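Local coordinates for soluble epoxide hydrolase (Bacillus megaterium, PDB 4INZ), which is an enzyme of the alpha/beta hydrolase fold family, built round a mixed, mostly parallel eight-stranded sheet flanked by helices, at residues A[253-259]-A[280-284]; A[247-251]-A[297-301]. The protein carries 1 engineered substitution. The contacts are given in a common frame with arbitrary orientation. Where two conformers were deposited one is given. Numbering follows the deposited sequence.

Coming from the N terminus, the chain reaches the pair late, at strand 248-253, next to the edge of the central sheet. Contact 2 starts on the first part of this strand, and the loop it closes takes in the 45 residues between its segments and returns at 297-301, on helix 291-303 near the C terminus. Contact 1 lies wholly within that excursion: segment 253-259 leaves the end of the same strand, and segment 280-284 leaves the end of the neighbouring edge strand 274-279. The loops therefore nest and do not cross. The centres of contact 1 and contact 2 are about 18 Å apart. Contact 2 packs the last helix against a face of the sheet, whereas contact 1 joins two loops at the C-terminal ends of adjacent parallel strands.

Contact 1 (A[253-259]-A[280-284]); sequences GNQDPTF and AEASH
In the alpha/beta hydrolase fold, the loops after the last two strands are where the acid and histidine of the catalytic triad usually sit; Asp256 and His284 occupy such positions, and their hydrogen bond is consistent with that role. Neither segment is helical. The chain leaves strand 248-253 through a type I turn, Gly253 to Asp256, and segment 280-284 runs alongside, with CA atoms 4.5 Å apart for Gly253 and Ala282 and 4.1 Å for Asp256 and Ser283. Gln255 is covered most: its N donates to Ala282 O (3.0 Å), and its m, t side chain reaches along segment 280-284 until NE2 is 3.5 Å from Glu281 OE1. Ser283, chi1 t, puts OG against the turn, with a weak hydrogen bond to Gln255 O (3.4 Å) and contact with Pro257 CD at 3.4 Å. Gly253 CA lies 3.3 Å from Ser283 O, so close that a CB there would clash. His284 (chi1 t, chi2 66°) has Phe259 CE2 3.9 Å from its CE1, edge against edge. Asp256, also t, forms an Asx turn, OD1 accepting from Thr258 N at 2.9 Å, while OD2 accepts from His284 ND1 at 3.0 Å.

Contact 2 (A[247-251]-A[297-301]); sequences PVQII and VMWNF
This is a buried helix-on-sheet packing contact of the alpha/beta hydrolase fold: the C-terminal helix 291-303 packs on one face of the central sheet, along strand 248-253. The segments run nearly antiparallel, with 167° between the N-to-C directions of strand 248-251 and helix 297-301 and 9.6 Å between their axes at closest approach. In register, Gln249 CA faces Phe301 CA at 6.7 Å, and Ile251 CA faces Val297 CA at 7.9 Å. Alternation along the extended strand turns Gln249 and Ile251 toward the helix, while Val248 and Ile250 point away to the other face. On the helix, Val297 and Phe301 come one turn apart on the side facing the sheet, joined by the helical hydrogen bond from Phe301 N to Val297 O (2.9 Å).

Phe301, chi1 t, has the most surface covered. Gln249 CB sits over its ring as a CH-pi contact, 3.5 Å from the centroid and 12° off the normal, and Pro247 O meets the ring edge at CZ (3.6 Å). Further along, Ile251 (m, t) sends CD1 to Val297 CG1 (4.0 Å) and Met298 CG (3.6 Å); Met298 continues onto Gln57 and Phe61 of helix 55-61, and Phe301 also touches Lys133 and Ile135 of the adjacent strand.

No direct hydrogen bond crosses the interface. Gln249, t then p, folds back so that NE2 donates to Ile250 O at 3.0 Å, leaving OE1 to accept from a water at 2.8 Å; that same water accepts from Asn300 ND2 at 2.9 Å.

Contact 1 (A[253-259]-A[280-284])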
# COMPACT_ATOMS: atom_id res chain seq x y z
N GLY A 253 5.72 -10.76 4.41
CA GLY A 253 7.15 -11.02 4.54
C GLY A 253 7.55 -10.96 6.00
O GLY A 253 7.43 -9.91 6.63
N ASN A 254 8.03 -12.08 6.55
CA ASN A 254 8.34 -12.12 7.98
C ASN A 254 9.47 -11.19 8.43
O ASN A 254 9.52 -10.79 9.60
CB ASN A 254 8.65 -13.55 8.43
CG ASN A 254 7.40 -14.39 8.57
OD1 ASN A 254 6.29 -13.86 8.60
ND2 ASN A 254 7.58 -15.71 8.66
N GLN A 255 10.39 -10.86 7.52
CA GLN A 255 11.58 -10.10 7.90
C GLN A 255 11.37 -8.59 7.88
O GLN A 255 12.29 -7.82 8.15
CB GLN A 255 12.77 -10.47 7.00
CG GLN A 255 13.11 -11.95 7.00
CD GLN A 255 14.05 -12.31 5.87
OE1 GLN A 255 14.07 -11.65 4.83
NE2 GLN A 255 14.82 -13.38 6.06
N ASP A 256 10.14 -8.17 7.58
CA ASP A 256 9.80 -6.75 7.52
C ASP A 256 10.18 -6.02 8.81
O ASP A 256 9.66 -6.35 9.87
CB ASP A 256 8.30 -6.61 7.29
CG ASP A 256 7.88 -5.20 6.99
OD1 ASP A 256 8.72 -4.27 7.05
OD2 ASP A 256 6.69 -5.01 6.70
N PRO A 257 11.05 -5.01 8.72
CA PRO A 257 11.44 -4.26 9.92
C PRO A 257 10.41 -3.21 10.35
O PRO A 257 10.53 -2.66 11.44
CB PRO A 257 12.73 -3.56 9.49
CG PRO A 257 12.55 -3.36 8.02
CD PRO A 257 11.81 -4.59 7.53
N THR A 258 9.42 -2.95 9.51
CA THR A 258 8.44 -1.89 9.77
C THR A 258 7.14 -2.40 10.39
O THR A 258 6.49 -1.70 11.15
CB THR A 258 8.11 -1.14 8.47
OG1 THR A 258 9.31 -0.58 7.92
CG2 THR A 258 7.12 -0.02 8.74
N PHE A 259 6.75 -3.61 10.03
CA PHE A 259 5.54 -4.22 10.58
C PHE A 259 5.86 -5.58 11.19
O PHE A 259 6.33 -6.49 10.50
CB PHE A 259 4.44 -4.33 9.53
CG PHE A 259 3.96 -3.00 9.01
CD1 PHE A 259 2.99 -2.28 9.69
CD2 PHE A 259 4.50 -2.46 7.86
CE1 PHE A 259 2.56 -1.05 9.22
CE2 PHE A 259 4.07 -1.23 7.38
CZ PHE A 259 3.11 -0.52 8.07
N ALA A 280 9.20 -16.66 4.90
CA ALA A 280 10.33 -16.57 5.81
C ALA A 280 11.48 -15.75 5.22
O ALA A 280 12.23 -15.10 5.96
CB ALA A 280 10.82 -17.97 6.21
N GLU A 281 11.62 -15.78 3.90
CA GLU A 281 12.77 -15.16 3.25
C GLU A 281 12.43 -13.86 2.52
O GLU A 281 13.16 -13.44 1.61
CB GLU A 281 13.44 -16.14 2.29
CG GLU A 281 13.83 -17.47 2.93
CD GLU A 281 14.97 -17.34 3.92
OE1 GLU A 281 15.52 -16.22 4.05
OE2 GLU A 281 15.32 -18.35 4.57
N ALA A 282 11.33 -13.23 2.89
CA ALA A 282 11.00 -11.92 2.33
C ALA A 282 10.81 -10.89 3.42
O ALA A 282 10.40 -11.20 4.54
CB ALA A 282 9.77 -12.00 1.48
N SER A 283 11.09 -9.64 3.06
CA SER A 283 10.99 -8.53 3.99
C SER A 283 9.73 -7.74 3.67
O SER A 283 8.66 -8.31 3.48
CB SER A 283 12.24 -7.66 3.90
OG SER A 283 12.26 -6.67 4.91
N HIS A 284 9.86 -6.42 3.57
CA HIS A 284 8.70 -5.53 3.49
C HIS A 284 7.81 -5.68 2.26
O HIS A 284 6.61 -5.37 2.30
CB HIS A 284 9.18 -4.07 3.57
CG HIS A 284 8.07 -3.07 3.57
ND1 HIS A 284 7.16 -2.96 4.60
CD2 HIS A 284 7.74 -2.11 2.67
CE1 HIS A 284 6.31 -1.99 4.33
NE2 HIS A 284 6.63 -1.46 3.17

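Contact 2 (A[247-251]-A[297-301])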
# COMPACT_ATOMS: atom_id res chain seq x y z
N PRO A 247 -13.84 -12.40 1.28
CA PRO A 247 -12.66 -13.26 1.32
C PRO A 247 -11.38 -12.44 1.25
O PRO A 247 -11.27 -11.55 0.40
CB PRO A 247 -12.80 -14.12 0.06
CG PRO A 247 -14.25 -14.00 -0.33
CD PRO A 247 -14.63 -12.61 0.06
N VAL A 248 -10.43 -12.73 2.13
CA VAL A 248 -9.18 -11.99 2.21
C VAL A 248 -7.99 -12.93 2.24
O VAL A 248 -8.02 -13.98 2.90
CB VAL A 248 -9.13 -11.09 3.46
CG1 VAL A 248 -7.80 -10.36 3.54
CG2 VAL A 248 -10.28 -10.09 3.45
N GLN A 249 -6.94 -12.55 1.52
CA GLN A 249 -5.66 -13.25 1.56
C GLN A 249 -4.58 -12.29 2.02
O GLN A 249 -4.44 -11.21 1.44
CB GLN A 249 -5.28 -13.77 0.17
CG GLN A 249 -3.86 -14.35 0.12
CD GLN A 249 -3.79 -15.76 0.69
OE1 GLN A 249 -4.58 -16.63 0.33
NE2 GLN A 249 -2.84 -15.99 1.59
N ILE A 250 -3.83 -12.68 3.05
CA ILE A 250 -2.65 -11.94 3.47
C ILE A 250 -1.41 -12.64 2.93
O ILE A 250 -1.30 -13.87 3.00
CB ILE A 250 -2.50 -11.92 5.00
CG1 ILE A 250 -3.76 -11.41 5.68
CG2 ILE A 250 -1.25 -11.14 5.40
CD1 ILE A 250 -4.30 -10.16 5.10
N ILE A 251 -0.47 -11.86 2.38
CA ILE A 251 0.82 -12.38 1.93
C ILE A 251 1.89 -11.53 2.58
O ILE A 251 2.03 -10.35 2.26
CB ILE A 251 0.94 -12.34 0.39
CG1 ILE A 251 -0.24 -13.11 -0.23
CG2 ILE A 251 2.28 -12.93 -0.05
CD1 ILE A 251 -0.28 -13.08 -1.75
N VAL A 297 0.55 -18.11 -4.69
CA VAL A 297 -0.38 -17.97 -3.57
C VAL A 297 -1.61 -17.16 -3.99
O VAL A 297 -2.74 -17.50 -3.64
CB VAL A 297 0.29 -17.32 -2.34
CG1 VAL A 297 -0.74 -17.01 -1.25
CG2 VAL A 297 1.38 -18.26 -1.78
N MET A 298 -1.38 -16.11 -4.78
CA MET A 298 -2.50 -15.32 -5.28
C MET A 298 -3.42 -16.18 -6.12
O MET A 298 -4.63 -16.15 -5.93
CB MET A 298 -2.00 -14.10 -6.08
CG MET A 298 -1.31 -13.07 -5.20
SD MET A 298 -0.59 -11.70 -6.15
CE MET A 298 -2.06 -10.99 -6.89
N TRP A 299 -2.86 -16.96 -7.04
CA TRP A 299 -3.67 -17.88 -7.85
C TRP A 299 -4.44 -18.84 -6.96
O TRP A 299 -5.64 -19.09 -7.16
CB TRP A 299 -2.81 -18.69 -8.81
CG TRP A 299 -2.52 -17.98 -10.10
CD1 TRP A 299 -1.29 -17.69 -10.63
CD2 TRP A 299 -3.48 -17.46 -11.03
NE1 TRP A 299 -1.43 -17.03 -11.82
CE2 TRP A 299 -2.77 -16.88 -12.09
CE3 TRP A 299 -4.88 -17.44 -11.06
CZ2 TRP A 299 -3.41 -16.27 -13.18
CZ3 TRP A 299 -5.51 -16.84 -12.14
CH2 TRP A 299 -4.77 -16.27 -13.19
N ASN A 300 -3.76 -19.40 -5.97
CA ASN A 300 -4.39 -20.36 -5.08
C ASN A 300 -5.63 -19.75 -4.42
O ASN A 300 -6.70 -20.37 -4.38
CB ASN A 300 -3.40 -20.84 -4.02
CG ASN A 300 -3.95 -21.98 -3.20
OD1 ASN A 300 -4.04 -23.12 -3.68
ND2 ASN A 300 -4.31 -21.69 -1.96
N PHE A 301 -5.47 -18.53 -3.93
CA PHE A 301 -6.56 -17.78 -3.31
C PHE A 301 -7.69 -17.48 -4.29
O PHE A 301 -8.87 -17.71 -3.99
CB PHE A 301 -5.99 -16.48 -2.74
CG PHE A 301 -7.04 -15.52 -2.27
CD1 PHE A 301 -7.86 -15.84 -1.19
CD2 PHE A 301 -7.19 -14.29 -2.88
CE1 PHE A 301 -8.82 -14.94 -0.75
CE2 PHE A 301 -8.16 -13.38 -2.44
CZ PHE A 301 -8.97 -13.71 -1.38
O HOH W 1 -4.37 -19.36 -0.22